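Local coordinates for protein chloride intracellular channel Clic (Drosophila melanogaster, PDB 2YV7) that might insert into membranes from a soluble, glutathione transferase-like form to make pH-dependent chloride channels, and may play a role in ethanol sensitivity, at residues R181-V193 against D224-L237. Sequence-based numbering, arbitrary orientation.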
ATOM      1  N   ARG A 181       3.107   0.560  -3.518  1.00 18.54           N
ATOM      2  CA  ARG A 181       4.002   1.376  -4.401  1.00 19.06           C
ATOM      3  C   ARG A 181       3.999   0.854  -5.846  1.00 20.09           C
ATOM      4  O   ARG A 181       4.037   1.622  -6.752  1.00 21.73           O
ATOM      5  CB  ARG A 181       5.430   1.408  -3.809  1.00 21.70           C
ATOM      6  CG  ARG A 181       5.460   2.224  -2.508  1.00 19.78           C
ATOM      7  CD  ARG A 181       6.621   1.726  -1.585  1.00 22.93           C
ATOM      8  NE  ARG A 181       6.659   2.731  -0.527  1.00 23.03           N
ATOM      9  CZ  ARG A 181       5.775   2.792   0.492  1.00 26.10           C
ATOM     10  NH1 ARG A 181       4.826   1.869   0.600  1.00 22.60           N
ATOM     11  NH2 ARG A 181       5.882   3.773   1.393  1.00 26.17           N
ATOM     12  N   LEU A 182       3.918  -0.467  -6.083  1.00 18.15           N
ATOM     13  CA  LEU A 182       3.818  -1.007  -7.441  1.00 19.91           C
ATOM     14  C   LEU A 182       2.556  -0.504  -8.140  1.00 22.65           C
ATOM     15  O   LEU A 182       2.576  -0.073  -9.325  1.00 20.97           O
ATOM     16  CB  LEU A 182       3.829  -2.547  -7.383  1.00 19.42           C
ATOM     17  CG  LEU A 182       5.164  -3.174  -6.960  1.00 19.94           C
ATOM     18  CD1 LEU A 182       4.986  -4.639  -7.051  1.00 20.67           C
ATOM     19  CD2 LEU A 182       6.249  -2.789  -8.080  1.00 20.51           C
ATOM     20  N   GLN A 183       1.488  -0.431  -7.391  1.00 21.56           N
ATOM     21  CA  GLN A 183       0.249   0.105  -7.966  1.00 20.83           C
ATOM     22  C   GLN A 183       0.350   1.612  -8.320  1.00 19.93           C
ATOM     23  O   GLN A 183      -0.070   1.967  -9.442  1.00 23.50           O
ATOM     24  CB  GLN A 183      -0.923  -0.172  -6.984  1.00 21.37           C
ATOM     25  CG  GLN A 183      -2.285   0.190  -7.659  1.00 20.40           C
ATOM     26  CD  GLN A 183      -2.714  -0.830  -8.736  1.00 27.29           C
ATOM     27  OE1 GLN A 183      -2.007  -1.780  -9.012  1.00 23.52           O
ATOM     28  NE2 GLN A 183      -3.930  -0.634  -9.332  1.00 26.99           N
ATOM     29  N   HIS A 184       0.975   2.481  -7.500  1.00 17.91           N
ATOM     30  CA  HIS A 184       1.138   3.889  -7.878  1.00 22.54           C
ATOM     31  C   HIS A 184       2.082   3.980  -9.078  1.00 19.93           C
ATOM     32  O   HIS A 184       1.887   4.760  -9.966  1.00 21.80           O
ATOM     33  CB  HIS A 184       1.747   4.659  -6.705  1.00 22.82           C
ATOM     34  CG  HIS A 184       0.765   5.044  -5.638  1.00 23.26           C
ATOM     35  ND1 HIS A 184      -0.114   4.137  -5.057  1.00 24.28           N
ATOM     36  CD2 HIS A 184       0.616   6.202  -4.954  1.00 20.85           C
ATOM     37  CE1 HIS A 184      -0.850   4.776  -4.144  1.00 21.89           C
ATOM     38  NE2 HIS A 184      -0.372   5.994  -4.014  1.00 24.14           N
ATOM     39  N   ILE A 185       3.130   3.148  -9.087  1.00 17.23           N
ATOM     40  CA  ILE A 185       4.051   3.091 -10.254  1.00 17.63           C
ATOM     41  C   ILE A 185       3.285   2.787 -11.534  1.00 20.18           C
ATOM     42  O   ILE A 185       3.447   3.562 -12.483  1.00 22.38           O
ATOM     43  CB  ILE A 185       5.176   2.074 -10.033  1.00 22.04           C
ATOM     44  CG1 ILE A 185       6.187   2.617  -8.994  1.00 21.91           C
ATOM     45  CG2 ILE A 185       5.976   1.848 -11.330  1.00 24.99           C
ATOM     46  CD1 ILE A 185       7.184   1.475  -8.529  1.00 23.02           C
ATOM     47  N   ARG A 186       2.457   1.753 -11.538  1.00 20.42           N
ATOM     48  CA  ARG A 186       1.683   1.376 -12.719  1.00 25.08           C
ATOM     49  C   ARG A 186       0.755   2.508 -13.088  1.00 24.01           C
ATOM     50  O   ARG A 186       0.773   2.984 -14.233  1.00 24.23           O
ATOM     51  CB  ARG A 186       0.853   0.108 -12.502  1.00 22.78           C
ATOM     52  CG  ARG A 186       1.644  -1.167 -12.356  1.00 24.86           C
ATOM     53  CD  ARG A 186       0.737  -2.357 -12.563  1.00 29.09           C
ATOM     54  NE  ARG A 186       0.222  -2.445 -13.949  1.00 28.65           N
ATOM     55  CZ  ARG A 186      -0.678  -3.352 -14.332  1.00 26.98           C
ATOM     56  NH1 ARG A 186      -1.247  -4.231 -13.468  1.00 24.24           N
ATOM     57  NH2 ARG A 186      -1.025  -3.358 -15.608  1.00 28.31           N
ATOM     58  N   VAL A 187      -0.062   2.959 -12.138  1.00 23.34           N
ATOM     59  CA  VAL A 187      -1.147   3.913 -12.503  1.00 22.71           C
ATOM     60  C   VAL A 187      -0.632   5.311 -12.824  1.00 21.99           C
ATOM     61  O   VAL A 187      -0.952   5.882 -13.884  1.00 22.83           O
ATOM     62  CB  VAL A 187      -2.226   3.913 -11.370  1.00 20.72           C
ATOM     63  CG1 VAL A 187      -3.258   4.986 -11.613  1.00 24.32           C
ATOM     64  CG2 VAL A 187      -2.880   2.490 -11.275  1.00 23.94           C
ATOM     65  N   ALA A 188       0.178   5.867 -11.915  1.00 20.31           N
ATOM     66  CA  ALA A 188       0.634   7.228 -12.080  1.00 19.65           C
ATOM     67  C   ALA A 188       1.758   7.255 -13.123  1.00 22.67           C
ATOM     68  O   ALA A 188       1.848   8.177 -13.886  1.00 23.94           O
ATOM     69  CB  ALA A 188       1.154   7.806 -10.798  1.00 22.12           C
ATOM     70  N   GLY A 189       2.650   6.269 -13.078  1.00 21.92           N
ATOM     71  CA  GLY A 189       3.698   6.105 -14.102  1.00 19.84           C
ATOM     72  C   GLY A 189       3.141   6.219 -15.527  1.00 22.01           C
ATOM     73  O   GLY A 189       3.649   7.007 -16.341  1.00 23.87           O
ATOM     74  N   LYS A 190       2.092   5.461 -15.805  1.00 22.69           N
ATOM     75  CA  LYS A 190       1.510   5.394 -17.156  1.00 26.80           C
ATOM     76  C   LYS A 190       0.804   6.699 -17.469  1.00 23.94           C
ATOM     77  O   LYS A 190       1.057   7.349 -18.513  1.00 25.47           O
ATOM     78  CB  LYS A 190       0.503   4.305 -17.207  1.00 27.01           C
ATOM     79  CG  LYS A 190      -0.068   4.103 -18.570  1.00 34.42           C
ATOM     80  CD  LYS A 190      -1.375   3.346 -18.388  1.00 37.09           C
ATOM     81  CE  LYS A 190      -1.502   2.365 -19.471  1.00 43.68           C
ATOM     82  NZ  LYS A 190      -0.109   1.861 -19.741  1.00 46.44           N
ATOM     83  N   TYR A 191      -0.030   7.157 -16.524  1.00 21.46           N
ATOM     84  CA  TYR A 191      -0.827   8.381 -16.812  1.00 23.59           C
ATOM     85  C   TYR A 191       0.052   9.606 -17.079  1.00 25.30           C
ATOM     86  O   TYR A 191      -0.072  10.337 -18.102  1.00 24.73           O
ATOM     87  CB  TYR A 191      -1.761   8.670 -15.630  1.00 25.02           C
ATOM     88  CG  TYR A 191      -2.635   9.896 -15.815  1.00 24.53           C
ATOM     89  CD1 TYR A 191      -2.179  11.189 -15.479  1.00 26.60           C
ATOM     90  CD2 TYR A 191      -3.873   9.763 -16.402  1.00 25.97           C
ATOM     91  CE1 TYR A 191      -2.994  12.339 -15.675  1.00 27.69           C
ATOM     92  CE2 TYR A 191      -4.684  10.855 -16.567  1.00 25.18           C
ATOM     93  CZ  TYR A 191      -4.227  12.137 -16.235  1.00 29.08           C
ATOM     94  OH  TYR A 191      -5.049  13.203 -16.430  1.00 30.96           O
ATOM     95  N   PHE A 192       0.990   9.849 -16.182  1.00 21.56           N
ATOM     96  CA  PHE A 192       1.760  11.099 -16.263  1.00 21.18           C
ATOM     97  C   PHE A 192       2.876  11.054 -17.275  1.00 26.59           C
ATOM     98  O   PHE A 192       3.048  12.054 -17.996  1.00 25.37           O
ATOM     99  CB  PHE A 192       2.341  11.524 -14.892  1.00 24.70           C
ATOM    100  CG  PHE A 192       1.254  11.946 -13.938  1.00 22.79           C
ATOM    101  CD1 PHE A 192       0.680  13.210 -14.043  1.00 27.52           C
ATOM    102  CD2 PHE A 192       0.767  11.066 -13.014  1.00 25.18           C
ATOM    103  CE1 PHE A 192      -0.362  13.593 -13.208  1.00 28.17           C
ATOM    104  CE2 PHE A 192      -0.271  11.436 -12.194  1.00 26.08           C
ATOM    105  CZ  PHE A 192      -0.843  12.704 -12.284  1.00 28.17           C
ATOM    106  N   VAL A 193       3.633   9.956 -17.308  1.00 23.56           N
ATOM    107  CA  VAL A 193       4.874   9.954 -18.158  1.00 25.43           C
ATOM    108  C   VAL A 193       4.964   8.746 -19.073  1.00 23.65           C
ATOM    109  O   VAL A 193       6.035   8.470 -19.634  1.00 26.76           O
ATOM    110  CB  VAL A 193       6.196  10.149 -17.310  1.00 24.60           C
ATOM    111  CG1 VAL A 193       6.193  11.558 -16.679  1.00 30.22           C
ATOM    112  CG2 VAL A 193       6.336   9.042 -16.259  1.00 28.98           C
ATOM    113  N   ASP A 224      -7.933   4.114  -9.562  1.00 21.69           N
ATOM    114  CA  ASP A 224      -6.980   4.815 -10.414  1.00 21.74           C
ATOM    115  C   ASP A 224      -7.146   6.298 -10.342  1.00 21.01           C
ATOM    116  O   ASP A 224      -6.197   7.022 -10.295  1.00 23.75           O
ATOM    117  CB  ASP A 224      -7.171   4.409 -11.879  1.00 22.28           C
ATOM    118  CG  ASP A 224      -6.698   2.973 -12.166  1.00 26.36           C
ATOM    119  OD1 ASP A 224      -6.452   2.139 -11.229  1.00 24.38           O
ATOM    120  OD2 ASP A 224      -6.523   2.698 -13.363  1.00 28.93           O
ATOM    121  N   GLN A 225      -8.405   6.763 -10.452  1.00 25.48           N
ATOM    122  CA  GLN A 225      -8.680   8.188 -10.473  1.00 26.17           C
ATOM    123  C   GLN A 225      -8.182   8.909  -9.253  1.00 24.71           C
ATOM    124  O   GLN A 225      -7.779  10.062  -9.321  1.00 26.61           O
ATOM    125  CB  GLN A 225     -10.219   8.390 -10.625  1.00 32.06           C
ATOM    126  CG  GLN A 225     -10.805   7.901 -11.983  1.00 32.15           C
ATOM    127  CD  GLN A 225     -10.905   6.393 -12.178  1.00 28.18           C
ATOM    128  OE1 GLN A 225     -11.055   5.613 -11.229  1.00 28.43           O
ATOM    129  NE2 GLN A 225     -10.933   5.967 -13.452  1.00 32.14           N
ATOM    130  N   ASP A 226      -8.228   8.243  -8.106  1.00 23.45           N
ATOM    131  CA  ASP A 226      -7.767   8.783  -6.862  1.00 29.81           C
ATOM    132  C   ASP A 226      -6.243   8.792  -6.784  1.00 27.89           C
ATOM    133  O   ASP A 226      -5.681   9.721  -6.274  1.00 23.35           O
ATOM    134  CB  ASP A 226      -8.428   7.980  -5.715  1.00 26.55           C
ATOM    135  CG  ASP A 226      -9.968   8.175  -5.689  1.00 29.53           C
ATOM    136  OD1 ASP A 226     -10.355   9.355  -5.720  1.00 35.23           O
ATOM    137  OD2 ASP A 226     -10.729   7.183  -5.718  1.00 35.30           O
ATOM    138  N   ILE A 227      -5.583   7.733  -7.258  1.00 24.40           N
ATOM    139  CA  ILE A 227      -4.106   7.759  -7.343  1.00 23.46           C
ATOM    140  C   ILE A 227      -3.670   8.924  -8.241  1.00 25.69           C
ATOM    141  O   ILE A 227      -2.855   9.787  -7.871  1.00 29.81           O
ATOM    142  CB  ILE A 227      -3.553   6.375  -7.875  1.00 21.11           C
ATOM    143  CG1 ILE A 227      -3.749   5.278  -6.831  1.00 23.53           C
ATOM    144  CG2 ILE A 227      -2.025   6.534  -8.191  1.00 25.44           C
ATOM    145  CD1 ILE A 227      -3.639   3.817  -7.336  1.00 21.65           C
ATOM    146  N   ILE A 228      -4.259   9.003  -9.440  1.00 27.43           N
ATOM    147  CA  ILE A 228      -3.953  10.121 -10.347  1.00 23.34           C
ATOM    148  C   ILE A 228      -4.213  11.522  -9.763  1.00 27.41           C
ATOM    149  O   ILE A 228      -3.350  12.400  -9.831  1.00 29.60           O
ATOM    150  CB  ILE A 228      -4.796   9.950 -11.650  1.00 26.75           C
ATOM    151  CG1 ILE A 228      -4.347   8.655 -12.323  1.00 24.37           C
ATOM    152  CG2 ILE A 228      -4.680  11.169 -12.565  1.00 27.75           C
ATOM    153  CD1 ILE A 228      -5.223   8.358 -13.582  1.00 28.59           C
ATOM    154  N   ASN A 229      -5.397  11.722  -9.188  1.00 28.87           N
ATOM    155  CA  ASN A 229      -5.744  13.009  -8.594  1.00 30.43           C
ATOM    156  C   ASN A 229      -4.736  13.378  -7.491  1.00 32.49           C
ATOM    157  O   ASN A 229      -4.292  14.532  -7.397  1.00 35.21           O
ATOM    158  CB  ASN A 229      -7.186  12.978  -8.063  1.00 32.94           C
ATOM    159  CG  ASN A 229      -7.664  14.355  -7.595  1.00 39.39           C
ATOM    160  OD1 ASN A 229      -8.038  14.552  -6.440  1.00 43.93           O
ATOM    161  ND2 ASN A 229      -7.606  15.314  -8.487  1.00 42.51           N
ATOM    162  N   HIS A 230      -4.355  12.369  -6.690  1.00 30.32           N
ATOM    163  CA  HIS A 230      -3.348  12.520  -5.642  1.00 32.86           C
ATOM    164  C   HIS A 230      -2.107  13.200  -6.177  1.00 36.13           C
ATOM    165  O   HIS A 230      -1.687  14.235  -5.637  1.00 36.81           O
ATOM    166  CB  HIS A 230      -3.073  11.135  -5.052  1.00 38.66           C
ATOM    167  CG  HIS A 230      -2.045  11.091  -3.967  1.00 42.92           C
ATOM    168  ND1 HIS A 230      -2.375  11.139  -2.623  1.00 42.70           N
ATOM    169  CD2 HIS A 230      -0.704  10.899  -4.020  1.00 43.39           C
ATOM    170  CE1 HIS A 230      -1.274  11.012  -1.899  1.00 43.59           C
ATOM    171  NE2 HIS A 230      -0.247  10.860  -2.722  1.00 44.86           N
ATOM    172  N   TYR A 231      -1.519  12.674  -7.265  1.00 29.66           N
ATOM    173  CA  TYR A 231      -0.394  13.349  -7.911  1.00 29.19           C
ATOM    174  C   TYR A 231      -0.708  14.653  -8.634  1.00 31.29           C
ATOM    175  O   TYR A 231       0.149  15.509  -8.735  1.00 35.30           O
ATOM    176  CB  TYR A 231       0.398  12.371  -8.810  1.00 30.15           C
ATOM    177  CG  TYR A 231       0.942  11.263  -7.964  1.00 27.21           C
ATOM    178  CD1 TYR A 231       2.090  11.444  -7.176  1.00 28.20           C
ATOM    179  CD2 TYR A 231       0.280  10.048  -7.903  1.00 25.69           C
ATOM    180  CE1 TYR A 231       2.558  10.414  -6.299  1.00 28.53           C
ATOM    181  CE2 TYR A 231       0.734   9.026  -7.070  1.00 28.95           C
ATOM    182  CZ  TYR A 231       1.871   9.201  -6.303  1.00 27.32           C
ATOM    183  OH  TYR A 231       2.280   8.201  -5.503  1.00 27.80           O
ATOM    184  N   LYS A 232      -1.910  14.812  -9.164  1.00 33.33           N
ATOM    185  CA  LYS A 232      -2.262  16.052  -9.831  1.00 31.76           C
ATOM    186  C   LYS A 232      -2.211  17.196  -8.815  1.00 39.14           C
ATOM    187  O   LYS A 232      -1.620  18.233  -9.063  1.00 37.40           O
ATOM    188  CB  LYS A 232      -3.671  15.978 -10.405  1.00 41.07           C
ATOM    189  CG  LYS A 232      -3.766  15.335 -11.745  1.00 41.94           C
ATOM    190  CD  LYS A 232      -5.128  15.618 -12.362  1.00 41.98           C
ATOM    191  CE  LYS A 232      -5.314  14.814 -13.616  1.00 44.35           C
ATOM    192  NZ  LYS A 232      -4.756  15.506 -14.830  1.00 48.28           N
ATOM    193  N   LEU A 233      -2.802  16.985  -7.641  1.00 35.89           N
ATOM    194  CA  LEU A 233      -2.799  18.010  -6.607  0.50 39.27           C
ATOM    195  C   LEU A 233      -1.378  18.314  -6.169  1.00 45.93           C
ATOM    196  O   LEU A 233      -1.027  19.472  -5.938  1.00 47.92           O
ATOM    197  CB  LEU A 233      -3.598  17.566  -5.401  0.50 31.38           C
ATOM    198  CG  LEU A 233      -4.972  16.941  -5.592  0.50 31.04           C
ATOM    199  CD1 LEU A 233      -5.595  16.782  -4.228  0.50 28.44           C
ATOM    200  CD2 LEU A 233      -5.837  17.815  -6.457  0.50 30.71           C
ATOM    201  N   GLN A 234      -0.554  17.274  -6.074  1.00 47.62           N
ATOM    202  CA  GLN A 234       0.863  17.449  -5.767  1.00 51.90           C
ATOM    203  C   GLN A 234       1.556  18.370  -6.763  1.00 55.80           C
ATOM    204  O   GLN A 234       2.449  19.114  -6.383  1.00 56.62           O
ATOM    205  CB  GLN A 234       1.586  16.109  -5.733  1.00 54.21           C
ATOM    206  CG  GLN A 234       1.309  15.305  -4.496  1.00 57.60           C
ATOM    207  CD  GLN A 234       2.316  14.190  -4.292  1.00 58.87           C
ATOM    208  OE1 GLN A 234       2.076  13.255  -3.510  1.00 57.73           O
ATOM    209  NE2 GLN A 234       3.462  14.277  -5.001  1.00 58.41           N
ATOM    210  N   GLN A 235       1.128  18.322  -8.024  1.00 58.99           N
ATOM    211  CA  GLN A 235       1.736  19.108  -9.101  1.00 61.53           C
ATOM    212  C   GLN A 235       0.866  20.321  -9.490  1.00 64.01           C
ATOM    213  O   GLN A 235       1.194  21.071 -10.432  1.00 57.96           O
ATOM    214  CB  GLN A 235       2.025  18.206 -10.311  1.00 65.18           C
ATOM    215  CG  GLN A 235       3.013  17.040 -10.014  1.00 68.08           C
ATOM    216  CD  GLN A 235       2.908  15.863 -11.004  1.00 68.78           C
ATOM    217  OE1 GLN A 235       3.471  14.791 -10.774  1.00 69.10           O
ATOM    218  NE2 GLN A 235       2.189  16.067 -12.102  1.00 68.71           N
ATOM    219  N   SER A 236      -0.229  20.503  -8.743  1.00 64.49           N
ATOM    220  CA  SER A 236      -1.152  21.640  -8.866  1.00 67.47           C
ATOM    221  C   SER A 236      -1.716  21.830 -10.274  1.00 70.07           C
ATOM    222  O   SER A 236      -1.811  22.947 -10.785  1.00 68.65           O
ATOM    223  CB  SER A 236      -0.515  22.926  -8.330  1.00 69.68           C
ATOM    224  OG  SER A 236      -0.009  22.727  -7.014  1.00 74.50           O
ATOM    225  N   LEU A 237      -2.096  20.716 -10.889  1.00 72.70           N
ATOM    226  CA  LEU A 237      -2.746  20.731 -12.196  1.00 76.29           C
ATOM    227  C   LEU A 237      -4.260  20.649 -12.011  1.00 78.88           C
ATOM    228  O   LEU A 237      -4.752  20.458 -10.890  1.00 79.22           O
ATOM    229  CB  LEU A 237      -2.291  19.532 -13.037  1.00 75.74           C
ATOM    230  CG  LEU A 237      -0.913  18.870 -12.872  1.00 76.53           C
ATOM    231  CD1 LEU A 237      -0.896  17.551 -13.630  1.00 75.72           C
ATOM    232  CD2 LEU A 237       0.245  19.765 -13.331  1.00 76.27           C
TER
HETATM  233  O   HOH W   1      -5.991   1.320  -8.693  1.00 33.50           O
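Ile228 lies against the Tyr191 ring, its CG2 methyl 3.7 Å from the ring centroid and nearly on the ring normal, a CH-pi contact, while its CD1 packs on Tyr191 CD2. With Tyr191 CG anti to the backbone N (chi1 -180°), the ring reaches across Ile228 to the next turn, where the bent end of Lys232 meets the phenol at its rim and NZ donates a 2.8 Å hydrogen bond to Tyr191 OH. Phe192 enters as a knob among Ile228, Tyr231, Lys232 and Gln235, its CE2 3.6 Å from Tyr231 CB. Nearer the N-terminal ends of both segments, Ile227 is the reciprocal knob, seated among Gln183, His184, Val187 and Ala188; its CG2 sits over the imidazole of His184, 4.2 Å from the centroid. Beyond this apolar layer, a water accepts from Gln183 NE2 and donates to Asp224 OD1 (2.7 Å). Second-shell bonds hold the polar groups: Tyr212 on Gln183, Thr251 on Asp224, the Ala39 carbonyl on His184 and Tyr129 on Tyr231. An alanine in place of Lys232 would probably leave the Tyr191 hydroxyl without its ammonium donor and uncover part of the Phe192 rim. The helices, crossing at -66° with axes 9.1 Å apart, thus join within the all-helical C-terminal domain of the GST fold mainly through aliphatic-aromatic packing, with the polar links between them, Lys232 to Tyr191 and the water between Gln183 and Asp224, at the edges of the contact.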